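PDB 3TO3: citryl-spermidine/3,4-dihydroxybenzoyl-citryl-spermidine:spermidine ligase, which catalyses the ATP-dependent condensation of spermidine with citryl-spermidine intermediates in the biosynthesis of the siderophore petrobactin. Local coordinates for residues P43-K48 with G72-T77; G58-N63 with R89-K94; S257-D262 with Y363-C368; L414-Q419 with G450-I455; T573-Y578 with E582-E587. All blocks are in the same frame, centred on the assembly; numbering follows the deposited sequence. Where two conformers were deposited one is given.

How the contacts relate
Contacts 1 and 2 hold the same element, the antiparallel sheet that includes strands 44-47, 52-59, 65-74 and 88-90. Both are polar. Contact 1 is an exposed salt bridge, while contact 2 is partly buried and centres on an aspartate. Contact 3 is the buried one, with a tyrosine hydroxyl packed on a loop. Contacts 3 and 4 reach the same mixed sheet, on opposite sides of the chain's centre, and their centres lie about 43 Å apart. Contact 4 is partly buried, apolar helix-on-strand packing. Contact 5 lies at the surface, on a separate two-stranded sheet. It sets a leucine on an arginine's chain and guanidinium face, and more lightly on a lysine chain.

Contact 1 (P43-K48 with G72-T77); sequences PARIEK and GRERIT
Arg45 and Glu74 form a salt bridge on the surface of an antiparallel sheet. Arg45 is on strand 44-47 and Glu74 on strand 65-74. Strand 52-59 lies between them and pairs with both, so the bridge spans a strand. The packed side of Arg45 faces that middle strand, where its chain touches Ile52 and Phe54. Across the two segments the contact is loose and exposed. It comes down to one atom pair, Arg45 NH1 to Glu74 OE1 at 3.2 Å. The N-H to oxygen angle is 136°, well short of straight. OE1 lies near the guanidinium plane, at its edge, but NH1 comes from above the carboxylate plane. The two side chains cross at about a right angle. Glu74 has CG anti to the backbone N (chi1 -170°) and runs out extended to the arginine. Farther along, Arg73 and Arg75 form salt bridges with Asp526. A single bent bond between exposed groups implies a modest electrostatic link, probably weakened by water.

Contact 2 (G58-N63 with R89-K94); sequences GLDEDN and RVQDGK
Asp60 and Gln91 meet at one end of an antiparallel sheet. Asp60 opens a type I beta turn, Asp60 to Asn63, that follows strand 52-59. Gln91 follows strand 88-90. Strand 65-74 pairs with both strands and separates them.

The hydrogen bond across the contact runs from Gln91 NE2 to Asp60 OD2, 3.1 Å long and fairly straight at 161°. OD2 lies close to the amide plane of Gln91. The amide nitrogen, however, approaches from above the carboxylate plane, and the two planes are 73° apart. Gln91 reaches over with CG anti to the backbone N (chi1 -180°) and an extended chain. Its NE2 also makes a weak bond to Ser65 O.

Within the turn, Asn63 N bonds to Asp60 O at 2.8 Å. The other carboxylate oxygen, OD1, accepts from Lys64 N and, weakly, from Asp62 N. The two oxygens thus divide their work: OD1 serves the turn and OD2 serves Gln91.

The charge interaction is looser. Arg89 is extended, and its NE forms a salt bridge with Glu106 of helix 100-110. Arg89 NH2 stays 4.6 Å from Asp60 OD2, beyond a salt bridge, though the opposite charges probably attract. What Arg89 NH2 touches is the methylene: Asp60 CB lies 3.8 Å away, at the guanidinium edge.

Contact 3 (S257-D262 with Y363-C368); sequences SNYAED and YGSLGC
The junction between helix 248-258 and helix 260-264 packs here on the loop leading into strand 367-371 of the mixed sheet. Tyr259 stands at the junction, the first residue to leave helical geometry after one helix and the N-cap of the next. Its CG is anti to the carbonyl carbon (chi1 -59°), and the ring reaches across to the loop. Tyr259 OH lies 3.3 Å from Ser365 CB, which sits at the ring edge near its plane. Tyr259 OH is also 4.0 Å from Leu366 CB. Beside it, Tyr259 CE2 meets Leu366 CD2 at 4.1 Å, with the methyl placed obliquely to the ring. Ile268 and Tyr355 touch both Tyr259 and Leu366. Ser365 turns its hydroxyl to Asn303, and its backbone O accepts a hydrogen bond from Gln250 NE2. The side chain of Ser365 is about 9 Å from that of the ATP-binding Arg311. The tyrosine therefore touches the serine through its methylene, while the serine hydroxyl is engaged elsewhere. The contact implies van der Waals packing between buried groups.

Contact 4 (L414-Q419 with G450-I455); sequences LRLLIQ and GLPVRI
Leu416 of helix 410-432 packs on Leu451 and Pro452, at the start of strand 451-457. The helix lies against the antiparallel hairpin that this strand forms with strand 443-448 in the mixed sheet. The helix segment and the strand run almost parallel, 8° apart, with their axes 7.7 Å from each other at the closest.

Leu416 can be followed outward. Leu416 CB rests against the proline ring, 3.9 Å from Pro452 CD and 4.0 Å from Pro452 CG. Leu416 CG is anti to the carbonyl carbon (chi1 -75°) and leads the CD1 branch on toward Leu451. At the tip, Leu416 CD1 meets Leu451 CD1 at 3.6 Å. The two leucine side chains are inclined to one another.

Pro452 also reaches the next helix residue. Pro452 CG lies 4.1 Å from Leu417 N and 4.4 Å from Leu417 CB. Leu417 also packs on Leu445 of the neighbouring strand and on Phe387 and Leu390, with its side chain about 8 Å from that of the ATP-binding Tyr391. Trp413 touches the proline too, and its NE1 bonds to Gly450 O just before the strand. At the helix backbone, Pro452 CB lies 4.1 Å from both Leu416 O and Leu417 CA.

Contact 5 (T573-Y578 with E582-E587); sequences TKRRLY and ESLVHE
Leu584 lies against Arg575 and, more lightly, Lys574. It has the most surface buried in this contact, and Arg575 comes next. Both segments belong to the connection between strands 566-570 and 585-589, the second running on into strand 585-589. These strands pair as a two-stranded antiparallel sheet. Leu584 stands just before the second strand.

Leu584 CD2 lies 3.6 Å from Arg575 CD and 3.7 Å from Arg575 NH2. Leu584 CG sits over one face of the Arg575 guanidinium, 3.8 Å above the plane and offset toward the rim. Arg575 starts with CG anti to the backbone N (chi1 -167°), then bends at chi2 and chi3. The bent chain crosses the leucine at about a right angle. The other methyl, Leu584 CD1, approaches Lys574 CG at 4.4 Å.

The guanidinium also has an ionic partner, Glu570, through NH1. The leucine thus packs on methylenes and a flat cationic face, while the charge is paired with Glu570. This implies a contact of dispersion and shape, with one arginine serving both an apolar and an ionic partner.

Contact 1 (P43-K48 with G72-T77)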
# COMPACT_ATOMS: atom_id res chain seq x y z
N PRO B 43 5.48 -9.25 -32.47
CA PRO B 43 6.17 -8.27 -33.32
C PRO B 43 6.39 -8.82 -34.72
O PRO B 43 6.25 -10.02 -34.90
CB PRO B 43 7.50 -8.07 -32.59
CG PRO B 43 7.70 -9.34 -31.81
CD PRO B 43 6.33 -9.74 -31.37
N ALA B 44 6.69 -7.96 -35.69
CA ALA B 44 7.22 -8.41 -36.96
C ALA B 44 8.60 -8.99 -36.70
O ALA B 44 9.32 -8.50 -35.83
CB ALA B 44 7.30 -7.25 -37.99
N ARG B 45 8.96 -10.06 -37.42
CA ARG B 45 10.26 -10.71 -37.28
C ARG B 45 10.96 -10.74 -38.61
O ARG B 45 10.49 -11.39 -39.54
CB ARG B 45 10.14 -12.15 -36.76
CG ARG B 45 9.67 -12.26 -35.32
CD ARG B 45 9.63 -13.69 -34.76
NE ARG B 45 8.73 -13.72 -33.62
CZ ARG B 45 8.70 -14.64 -32.65
NH1 ARG B 45 9.57 -15.64 -32.68
NH2 ARG B 45 7.80 -14.56 -31.65
N ILE B 46 12.09 -10.04 -38.70
CA ILE B 46 12.92 -10.10 -39.90
C ILE B 46 14.19 -10.91 -39.66
O ILE B 46 15.01 -10.55 -38.83
CB ILE B 46 13.36 -8.74 -40.33
CG1 ILE B 46 12.16 -7.78 -40.31
CG2 ILE B 46 14.02 -8.85 -41.70
CD1 ILE B 46 12.37 -6.58 -41.18
N GLU B 47 14.36 -12.00 -40.40
CA GLU B 47 15.45 -12.92 -40.09
C GLU B 47 16.73 -12.62 -40.87
O GLU B 47 16.72 -12.54 -42.09
CB GLU B 47 15.00 -14.38 -40.26
CG GLU B 47 14.60 -14.79 -41.69
CD GLU B 47 14.05 -16.22 -41.78
OE1 GLU B 47 14.80 -17.12 -42.21
OE2 GLU B 47 12.86 -16.43 -41.42
N LYS B 48 17.80 -12.39 -40.11
CA LYS B 48 19.18 -12.43 -40.59
C LYS B 48 19.61 -13.89 -40.57
O LYS B 48 18.78 -14.78 -40.42
CB LYS B 48 20.08 -11.60 -39.68
CG LYS B 48 19.61 -10.16 -39.42
CD LYS B 48 20.48 -9.47 -38.37
CE LYS B 48 21.95 -9.33 -38.82
NZ LYS B 48 22.26 -8.07 -39.58
N GLY B 72 17.55 -9.99 -31.56
CA GLY B 72 17.68 -11.11 -30.66
C GLY B 72 17.60 -12.43 -31.38
O GLY B 72 17.69 -12.48 -32.59
N ARG B 73 17.41 -13.50 -30.62
CA ARG B 73 17.44 -14.84 -31.15
C ARG B 73 16.29 -15.65 -30.57
O ARG B 73 15.84 -15.38 -29.45
CB ARG B 73 18.75 -15.52 -30.73
CG ARG B 73 20.03 -14.92 -31.29
CD ARG B 73 21.28 -15.50 -30.56
NE ARG B 73 21.43 -14.87 -29.24
CZ ARG B 73 22.15 -15.37 -28.24
NH1 ARG B 73 22.79 -16.54 -28.34
NH2 ARG B 73 22.22 -14.68 -27.11
N GLU B 74 15.87 -16.67 -31.31
CA GLU B 74 15.01 -17.71 -30.79
C GLU B 74 15.85 -18.98 -30.58
O GLU B 74 16.43 -19.51 -31.53
CB GLU B 74 13.88 -17.98 -31.76
CG GLU B 74 12.80 -18.88 -31.22
CD GLU B 74 11.55 -18.90 -32.12
OE1 GLU B 74 10.44 -18.52 -31.65
OE2 GLU B 74 11.69 -19.28 -33.30
N ARG B 75 15.91 -19.47 -29.35
CA ARG B 75 16.93 -20.48 -28.98
C ARG B 75 16.38 -21.88 -28.97
O ARG B 75 15.22 -22.08 -28.63
CB ARG B 75 17.39 -20.20 -27.58
CG ARG B 75 17.78 -18.81 -27.38
CD ARG B 75 19.25 -18.79 -27.57
NE ARG B 75 19.77 -17.99 -26.50
CZ ARG B 75 20.93 -18.19 -25.90
NH1 ARG B 75 21.72 -19.20 -26.25
NH2 ARG B 75 21.26 -17.35 -24.93
N ILE B 76 17.22 -22.86 -29.32
CA ILE B 76 16.75 -24.23 -29.33
C ILE B 76 16.33 -24.68 -27.92
O ILE B 76 15.59 -25.66 -27.78
CB ILE B 76 17.75 -25.24 -29.93
CG1 ILE B 76 18.79 -25.63 -28.89
CG2 ILE B 76 18.43 -24.70 -31.17
CD1 ILE B 76 19.36 -26.96 -29.15
N THR B 77 16.70 -23.92 -26.88
CA THR B 77 16.34 -24.38 -25.56
C THR B 77 14.94 -23.78 -25.29
O THR B 77 14.78 -22.70 -24.76
CB THR B 77 17.39 -23.79 -24.54
OG1 THR B 77 18.64 -24.47 -24.69
CG2 THR B 77 16.94 -23.88 -23.05

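Contact 2 (G58-N63 with R89-K94)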
# COMPACT_ATOMS: atom_id res chain seq x y z
N GLY B 58 3.49 0.25 -31.38
CA GLY B 58 2.81 0.96 -30.30
C GLY B 58 2.12 2.22 -30.81
O GLY B 58 2.15 2.51 -32.01
N LEU B 59 1.49 2.96 -29.90
CA LEU B 59 0.87 4.24 -30.22
C LEU B 59 1.18 5.20 -29.08
O LEU B 59 1.10 4.81 -27.92
CB LEU B 59 -0.65 4.11 -30.32
CG LEU B 59 -1.28 3.42 -31.52
CD1 LEU B 59 -2.82 3.33 -31.33
CD2 LEU B 59 -0.94 4.16 -32.82
N ASP B 60 1.54 6.44 -29.40
CA ASP B 60 1.80 7.42 -28.36
C ASP B 60 0.49 8.00 -27.86
O ASP B 60 -0.57 7.59 -28.30
CB ASP B 60 2.78 8.51 -28.80
CG ASP B 60 2.27 9.36 -29.94
OD1 ASP B 60 1.05 9.36 -30.23
OD2 ASP B 60 3.11 10.06 -30.55
N GLU B 61 0.56 8.93 -26.92
CA GLU B 61 -0.67 9.44 -26.32
C GLU B 61 -1.55 10.24 -27.29
O GLU B 61 -2.76 10.36 -27.08
CB GLU B 61 -0.36 10.22 -25.03
CG GLU B 61 0.90 11.06 -25.09
CD GLU B 61 1.11 11.88 -23.82
OE1 GLU B 61 2.05 12.70 -23.80
OE2 GLU B 61 0.33 11.70 -22.85
N ASP B 62 -0.94 10.74 -28.35
CA ASP B 62 -1.65 11.45 -29.43
C ASP B 62 -2.09 10.44 -30.49
O ASP B 62 -2.50 10.80 -31.59
CB ASP B 62 -0.78 12.54 -30.05
CG ASP B 62 -0.03 13.33 -29.00
OD1 ASP B 62 -0.60 13.53 -27.90
OD2 ASP B 62 1.12 13.74 -29.28
N ASN B 63 -1.92 9.16 -30.16
CA ASN B 63 -2.43 8.10 -31.01
C ASN B 63 -1.69 8.07 -32.34
O ASN B 63 -2.25 7.69 -33.37
CB ASN B 63 -3.92 8.32 -31.24
CG ASN B 63 -4.65 7.03 -31.57
OD1 ASN B 63 -5.20 6.89 -32.66
ND2 ASN B 63 -4.64 6.08 -30.62
N ARG B 89 13.26 3.13 -29.30
CA ARG B 89 11.99 3.67 -29.73
C ARG B 89 12.15 4.47 -31.02
O ARG B 89 12.89 5.46 -31.06
CB ARG B 89 11.40 4.56 -28.64
CG ARG B 89 10.01 5.14 -28.95
CD ARG B 89 9.58 5.98 -27.79
NE ARG B 89 8.20 6.46 -27.85
CZ ARG B 89 7.84 7.60 -28.44
NH1 ARG B 89 8.74 8.36 -29.07
NH2 ARG B 89 6.57 7.97 -28.41
N VAL B 90 11.44 4.07 -32.06
CA VAL B 90 11.52 4.76 -33.35
C VAL B 90 10.24 5.50 -33.72
O VAL B 90 9.20 4.88 -33.94
CB VAL B 90 11.82 3.79 -34.47
CG1 VAL B 90 12.07 4.55 -35.77
CG2 VAL B 90 13.02 2.94 -34.08
N GLN B 91 10.31 6.83 -33.73
CA GLN B 91 9.23 7.60 -34.32
C GLN B 91 9.77 8.57 -35.35
O GLN B 91 9.71 8.33 -36.56
CB GLN B 91 8.51 8.35 -33.21
CG GLN B 91 7.35 9.20 -33.69
CD GLN B 91 6.47 9.59 -32.53
OE1 GLN B 91 6.88 10.37 -31.66
NE2 GLN B 91 5.27 9.01 -32.48
N ASP B 92 10.33 9.67 -34.88
CA ASP B 92 10.96 10.59 -35.79
C ASP B 92 12.42 10.19 -35.84
O ASP B 92 12.93 9.80 -36.88
CB ASP B 92 10.76 12.05 -35.37
CG ASP B 92 9.42 12.61 -35.84
OD1 ASP B 92 8.75 11.95 -36.67
OD2 ASP B 92 9.05 13.72 -35.40
N GLY B 93 13.09 10.27 -34.69
CA GLY B 93 14.44 9.77 -34.59
C GLY B 93 14.39 8.44 -33.89
O GLY B 93 13.33 7.81 -33.74
N LYS B 94 15.57 8.00 -33.47
CA LYS B 94 15.72 6.75 -32.76
C LYS B 94 16.30 7.08 -31.39
O LYS B 94 17.21 7.90 -31.28
CB LYS B 94 16.66 5.85 -33.54
CG LYS B 94 16.07 5.30 -34.81
CD LYS B 94 16.98 4.22 -35.41
CE LYS B 94 16.18 3.19 -36.23
NZ LYS B 94 17.03 2.12 -36.84

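Contact 3 (S257-D262 with Y363-C368)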
# COMPACT_ATOMS: atom_id res chain seq x y z
N SER B 257 -0.50 -3.07 13.81
CA SER B 257 -1.53 -2.18 13.33
C SER B 257 -2.80 -2.91 12.94
O SER B 257 -3.88 -2.33 13.01
CB SER B 257 -1.03 -1.31 12.19
OG SER B 257 -0.58 -2.12 11.12
N ASN B 258 -2.69 -4.14 12.43
CA ASN B 258 -3.89 -4.89 12.04
C ASN B 258 -4.51 -5.87 13.06
O ASN B 258 -5.54 -6.47 12.82
CB ASN B 258 -3.62 -5.65 10.74
CG ASN B 258 -3.39 -4.71 9.55
OD1 ASN B 258 -2.26 -4.38 9.21
ND2 ASN B 258 -4.47 -4.33 8.90
N TYR B 259 -3.77 -6.15 14.11
CA TYR B 259 -4.21 -6.98 15.22
C TYR B 259 -4.59 -6.28 16.49
O TYR B 259 -4.51 -6.91 17.55
CB TYR B 259 -3.33 -8.18 15.49
CG TYR B 259 -3.17 -9.15 14.35
CD1 TYR B 259 -2.56 -8.76 13.15
CD2 TYR B 259 -3.58 -10.47 14.48
CE1 TYR B 259 -2.38 -9.68 12.12
CE2 TYR B 259 -3.38 -11.39 13.47
CZ TYR B 259 -2.78 -11.00 12.29
OH TYR B 259 -2.60 -11.93 11.29
N ALA B 260 -4.72 -4.96 16.44
CA ALA B 260 -4.96 -4.22 17.66
C ALA B 260 -6.03 -4.88 18.53
O ALA B 260 -5.90 -4.93 19.74
CB ALA B 260 -5.37 -2.77 17.35
N GLU B 261 -7.09 -5.39 17.94
CA GLU B 261 -8.15 -5.93 18.79
C GLU B 261 -7.70 -7.23 19.51
O GLU B 261 -8.07 -7.48 20.64
CB GLU B 261 -9.46 -6.06 18.00
CG GLU B 261 -10.03 -7.47 17.93
CD GLU B 261 -10.94 -7.69 16.72
OE1 GLU B 261 -10.92 -6.86 15.77
OE2 GLU B 261 -11.67 -8.72 16.72
N ASP B 262 -6.86 -8.02 18.88
CA ASP B 262 -6.26 -9.20 19.51
C ASP B 262 -5.27 -8.79 20.59
O ASP B 262 -5.17 -9.43 21.61
CB ASP B 262 -5.53 -10.07 18.46
CG ASP B 262 -6.35 -10.30 17.20
OD1 ASP B 262 -6.78 -11.45 16.98
OD2 ASP B 262 -6.57 -9.32 16.44
N TYR B 363 -5.21 -12.87 6.50
CA TYR B 363 -5.05 -14.26 6.11
C TYR B 363 -3.59 -14.59 5.80
O TYR B 363 -2.99 -14.00 4.90
CB TYR B 363 -5.88 -14.52 4.86
CG TYR B 363 -6.04 -15.98 4.48
CD1 TYR B 363 -6.63 -16.88 5.37
CD2 TYR B 363 -5.65 -16.45 3.23
CE1 TYR B 363 -6.79 -18.22 5.03
CE2 TYR B 363 -5.81 -17.78 2.88
CZ TYR B 363 -6.39 -18.66 3.78
OH TYR B 363 -6.55 -19.97 3.45
N GLY B 364 -3.04 -15.59 6.52
CA GLY B 364 -1.66 -16.01 6.35
C GLY B 364 -0.57 -15.16 6.97
O GLY B 364 0.63 -15.40 6.77
N SER B 365 -1.00 -14.17 7.74
CA SER B 365 -0.10 -13.12 8.20
C SER B 365 0.72 -13.42 9.43
O SER B 365 1.63 -12.67 9.74
CB SER B 365 -0.91 -11.84 8.43
OG SER B 365 -1.23 -11.27 7.17
N LEU B 366 0.34 -14.43 10.21
CA LEU B 366 1.16 -14.78 11.35
C LEU B 366 1.40 -16.29 11.42
O LEU B 366 0.63 -17.02 12.03
CB LEU B 366 0.37 -14.32 12.57
CG LEU B 366 1.03 -14.15 13.90
CD1 LEU B 366 2.28 -13.38 13.72
CD2 LEU B 366 0.03 -13.39 14.72
N GLY B 367 2.57 -16.74 11.04
CA GLY B 367 2.77 -18.15 10.88
C GLY B 367 4.24 -18.39 10.86
O GLY B 367 4.99 -17.50 10.50
N CYS B 368 4.64 -19.59 11.22
CA CYS B 368 6.04 -19.94 11.24
C CYS B 368 6.26 -21.40 10.87
O CYS B 368 5.56 -22.28 11.36
CB CYS B 368 6.61 -19.66 12.64
SG CYS B 368 8.34 -20.16 12.85

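Contact 4 (L414-Q419 with G450-I455)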
# COMPACT_ATOMS: atom_id res chain seq x y z
N LEU B 414 29.52 -30.88 -16.04
CA LEU B 414 28.10 -30.92 -16.36
C LEU B 414 27.52 -32.34 -16.20
O LEU B 414 26.43 -32.51 -15.68
CB LEU B 414 27.86 -30.38 -17.77
CG LEU B 414 26.44 -30.38 -18.32
CD1 LEU B 414 25.48 -29.54 -17.45
CD2 LEU B 414 26.46 -29.90 -19.76
N ARG B 415 28.26 -33.36 -16.61
CA ARG B 415 27.81 -34.73 -16.36
C ARG B 415 27.68 -35.04 -14.87
O ARG B 415 26.65 -35.57 -14.44
CB ARG B 415 28.74 -35.73 -17.00
CG ARG B 415 28.75 -35.64 -18.49
CD ARG B 415 29.52 -36.82 -19.06
NE ARG B 415 29.43 -36.81 -20.51
CZ ARG B 415 28.43 -37.37 -21.19
NH1 ARG B 415 27.45 -37.98 -20.54
NH2 ARG B 415 28.42 -37.32 -22.52
N LEU B 416 28.71 -34.74 -14.08
CA LEU B 416 28.56 -34.94 -12.63
C LEU B 416 27.37 -34.19 -12.08
O LEU B 416 26.70 -34.71 -11.20
CB LEU B 416 29.79 -34.51 -11.87
CG LEU B 416 30.88 -35.54 -12.04
CD1 LEU B 416 32.28 -34.88 -11.99
CD2 LEU B 416 30.68 -36.63 -10.97
N LEU B 417 27.13 -32.98 -12.58
CA LEU B 417 26.06 -32.15 -12.04
C LEU B 417 24.72 -32.84 -12.29
O LEU B 417 23.92 -33.01 -11.38
CB LEU B 417 26.06 -30.74 -12.66
CG LEU B 417 24.92 -29.87 -12.12
CD1 LEU B 417 25.11 -29.45 -10.62
CD2 LEU B 417 24.68 -28.65 -13.01
N ILE B 418 24.50 -33.22 -13.54
CA ILE B 418 23.30 -33.91 -13.94
C ILE B 418 23.13 -35.20 -13.11
O ILE B 418 22.04 -35.48 -12.58
CB ILE B 418 23.34 -34.27 -15.44
CG1 ILE B 418 23.54 -33.02 -16.31
CG2 ILE B 418 22.11 -35.00 -15.85
CD1 ILE B 418 22.56 -31.95 -16.04
N GLN B 419 24.22 -35.97 -12.98
CA GLN B 419 24.16 -37.28 -12.29
C GLN B 419 23.81 -37.17 -10.82
O GLN B 419 23.12 -38.02 -10.30
CB GLN B 419 25.44 -38.10 -12.45
CG GLN B 419 25.74 -38.53 -13.86
CD GLN B 419 26.82 -39.60 -13.92
OE1 GLN B 419 27.53 -39.86 -12.95
NE2 GLN B 419 26.94 -40.24 -15.08
N GLY B 450 34.05 -27.64 -5.55
CA GLY B 450 33.42 -27.48 -6.85
C GLY B 450 33.07 -28.75 -7.60
O GLY B 450 32.42 -28.71 -8.64
N LEU B 451 33.52 -29.89 -7.09
CA LEU B 451 33.13 -31.20 -7.62
C LEU B 451 31.75 -31.54 -7.08
O LEU B 451 31.56 -31.59 -5.86
CB LEU B 451 34.10 -32.27 -7.13
CG LEU B 451 33.77 -33.66 -7.66
CD1 LEU B 451 34.13 -33.69 -9.13
CD2 LEU B 451 34.49 -34.78 -6.89
N PRO B 452 30.77 -31.77 -7.97
CA PRO B 452 29.41 -32.01 -7.48
C PRO B 452 29.30 -33.34 -6.75
O PRO B 452 29.71 -34.37 -7.29
CB PRO B 452 28.56 -31.99 -8.76
CG PRO B 452 29.40 -31.15 -9.76
CD PRO B 452 30.81 -31.58 -9.44
N VAL B 453 28.73 -33.31 -5.55
CA VAL B 453 28.60 -34.47 -4.68
C VAL B 453 27.17 -35.00 -4.61
O VAL B 453 26.91 -36.18 -4.89
CB VAL B 453 29.19 -34.22 -3.27
CG1 VAL B 453 29.03 -35.45 -2.39
CG2 VAL B 453 30.67 -33.85 -3.39
N ARG B 454 26.25 -34.15 -4.14
CA ARG B 454 24.88 -34.54 -3.88
C ARG B 454 23.98 -33.29 -3.87
O ARG B 454 24.47 -32.16 -3.87
CB ARG B 454 24.81 -35.34 -2.57
CG ARG B 454 25.18 -34.52 -1.33
CD ARG B 454 25.85 -35.36 -0.28
NE ARG B 454 24.90 -36.04 0.59
CZ ARG B 454 24.94 -35.99 1.92
NH1 ARG B 454 25.87 -35.28 2.54
NH2 ARG B 454 24.04 -36.65 2.62
N ILE B 455 22.66 -33.52 -3.91
CA ILE B 455 21.68 -32.44 -3.92
C ILE B 455 20.85 -32.33 -2.61
O ILE B 455 20.53 -33.34 -1.97
CB ILE B 455 20.73 -32.58 -5.13
CG1 ILE B 455 20.16 -31.22 -5.50
CG2 ILE B 455 19.64 -33.60 -4.87
CD1 ILE B 455 21.27 -30.20 -5.79

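Contact 5 (T573-Y578 with E582-E587)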
# COMPACT_ATOMS: atom_id res chain seq x y z
N THR B 573 4.24 -14.17 -17.09
CA THR B 573 4.00 -12.77 -17.31
C THR B 573 2.55 -12.52 -17.71
O THR B 573 1.92 -11.61 -17.21
CB THR B 573 4.99 -12.22 -18.36
OG1 THR B 573 6.34 -12.40 -17.86
CG2 THR B 573 4.74 -10.77 -18.63
N LYS B 574 1.99 -13.35 -18.59
CA LYS B 574 0.62 -13.12 -19.03
C LYS B 574 -0.32 -12.99 -17.83
O LYS B 574 -1.28 -12.19 -17.83
CB LYS B 574 0.12 -14.22 -19.97
CG LYS B 574 -1.24 -13.93 -20.58
CD LYS B 574 -1.56 -15.01 -21.61
CE LYS B 574 -2.89 -14.78 -22.35
NZ LYS B 574 -2.72 -13.87 -23.52
N ARG B 575 -0.03 -13.76 -16.79
CA ARG B 575 -0.87 -13.79 -15.62
C ARG B 575 -0.96 -12.44 -14.89
O ARG B 575 -1.94 -12.15 -14.21
CB ARG B 575 -0.39 -14.90 -14.68
CG ARG B 575 -1.37 -15.25 -13.57
CD ARG B 575 -1.22 -16.71 -13.21
NE ARG B 575 0.00 -17.27 -13.79
CZ ARG B 575 0.24 -18.57 -13.91
NH1 ARG B 575 1.38 -18.99 -14.45
NH2 ARG B 575 -0.66 -19.45 -13.50
N ARG B 576 0.07 -11.61 -15.07
CA ARG B 576 0.15 -10.32 -14.39
C ARG B 576 -0.60 -9.25 -15.14
O ARG B 576 -0.77 -8.14 -14.61
CB ARG B 576 1.60 -9.86 -14.27
CG ARG B 576 2.59 -10.95 -13.96
CD ARG B 576 3.14 -10.82 -12.55
NE ARG B 576 4.49 -10.26 -12.56
CZ ARG B 576 5.59 -10.97 -12.80
NH1 ARG B 576 5.50 -12.28 -13.05
NH2 ARG B 576 6.78 -10.39 -12.81
N LEU B 577 -0.95 -9.52 -16.40
CA LEU B 577 -1.73 -8.56 -17.21
C LEU B 577 -3.24 -8.81 -17.35
O LEU B 577 -3.92 -8.05 -18.04
CB LEU B 577 -1.09 -8.38 -18.59
CG LEU B 577 0.42 -8.20 -18.49
CD1 LEU B 577 1.06 -8.49 -19.81
CD2 LEU B 577 0.80 -6.81 -17.97
N TYR B 578 -3.77 -9.89 -16.77
CA TYR B 578 -5.21 -10.21 -16.92
C TYR B 578 -5.84 -10.64 -15.61
O TYR B 578 -5.20 -11.31 -14.80
CB TYR B 578 -5.42 -11.31 -17.99
CG TYR B 578 -4.92 -10.88 -19.34
CD1 TYR B 578 -5.75 -10.20 -20.23
CD2 TYR B 578 -3.61 -11.09 -19.71
CE1 TYR B 578 -5.28 -9.78 -21.46
CE2 TYR B 578 -3.12 -10.67 -20.93
CZ TYR B 578 -3.96 -10.02 -21.80
OH TYR B 578 -3.46 -9.60 -23.01
N GLU B 582 -8.33 -17.36 -20.71
CA GLU B 582 -8.71 -18.72 -21.06
C GLU B 582 -7.64 -19.77 -20.76
O GLU B 582 -7.96 -20.85 -20.29
CB GLU B 582 -9.12 -18.81 -22.53
CG GLU B 582 -10.39 -19.61 -22.76
CD GLU B 582 -10.45 -20.24 -24.13
OE1 GLU B 582 -9.90 -19.66 -25.09
OE2 GLU B 582 -11.03 -21.34 -24.25
N SER B 583 -6.37 -19.44 -21.02
CA SER B 583 -5.29 -20.45 -21.00
C SER B 583 -4.24 -20.39 -19.86
O SER B 583 -4.27 -21.24 -18.95
CB SER B 583 -4.57 -20.46 -22.36
OG SER B 583 -4.31 -21.79 -22.78
N LEU B 584 -3.34 -19.41 -19.91
CA LEU B 584 -2.15 -19.39 -19.03
C LEU B 584 -0.99 -20.30 -19.48
O LEU B 584 0.02 -20.41 -18.80
CB LEU B 584 -2.47 -19.57 -17.56
CG LEU B 584 -2.41 -18.21 -16.85
CD1 LEU B 584 -2.73 -17.04 -17.81
CD2 LEU B 584 -3.36 -18.18 -15.64
N VAL B 585 -1.18 -20.99 -20.58
CA VAL B 585 -0.23 -21.97 -21.02
C VAL B 585 0.15 -21.68 -22.48
O VAL B 585 -0.66 -21.16 -23.24
CB VAL B 585 -0.91 -23.33 -20.86
CG1 VAL B 585 -1.07 -24.03 -22.21
CG2 VAL B 585 -0.21 -24.17 -19.80
N HIS B 586 1.38 -21.95 -22.88
CA HIS B 586 1.69 -21.83 -24.30
C HIS B 586 2.62 -22.94 -24.75
O HIS B 586 3.37 -23.48 -23.95
CB HIS B 586 2.23 -20.44 -24.69
CG HIS B 586 3.62 -20.16 -24.19
ND1 HIS B 586 4.66 -19.84 -25.03
CD2 HIS B 586 4.12 -20.10 -22.94
CE1 HIS B 586 5.75 -19.61 -24.32
NE2 HIS B 586 5.45 -19.77 -23.04
N GLU B 587 2.54 -23.30 -26.02
CA GLU B 587 3.25 -24.44 -26.54
C GLU B 587 4.67 -24.07 -26.93
O GLU B 587 4.88 -23.09 -27.65
CB GLU B 587 2.52 -24.99 -27.75
CG GLU B 587 3.09 -26.31 -28.23
CD GLU B 587 2.54 -26.71 -29.57
OE1 GLU B 587 1.86 -25.86 -30.18
OE2 GLU B 587 2.78 -27.84 -30.03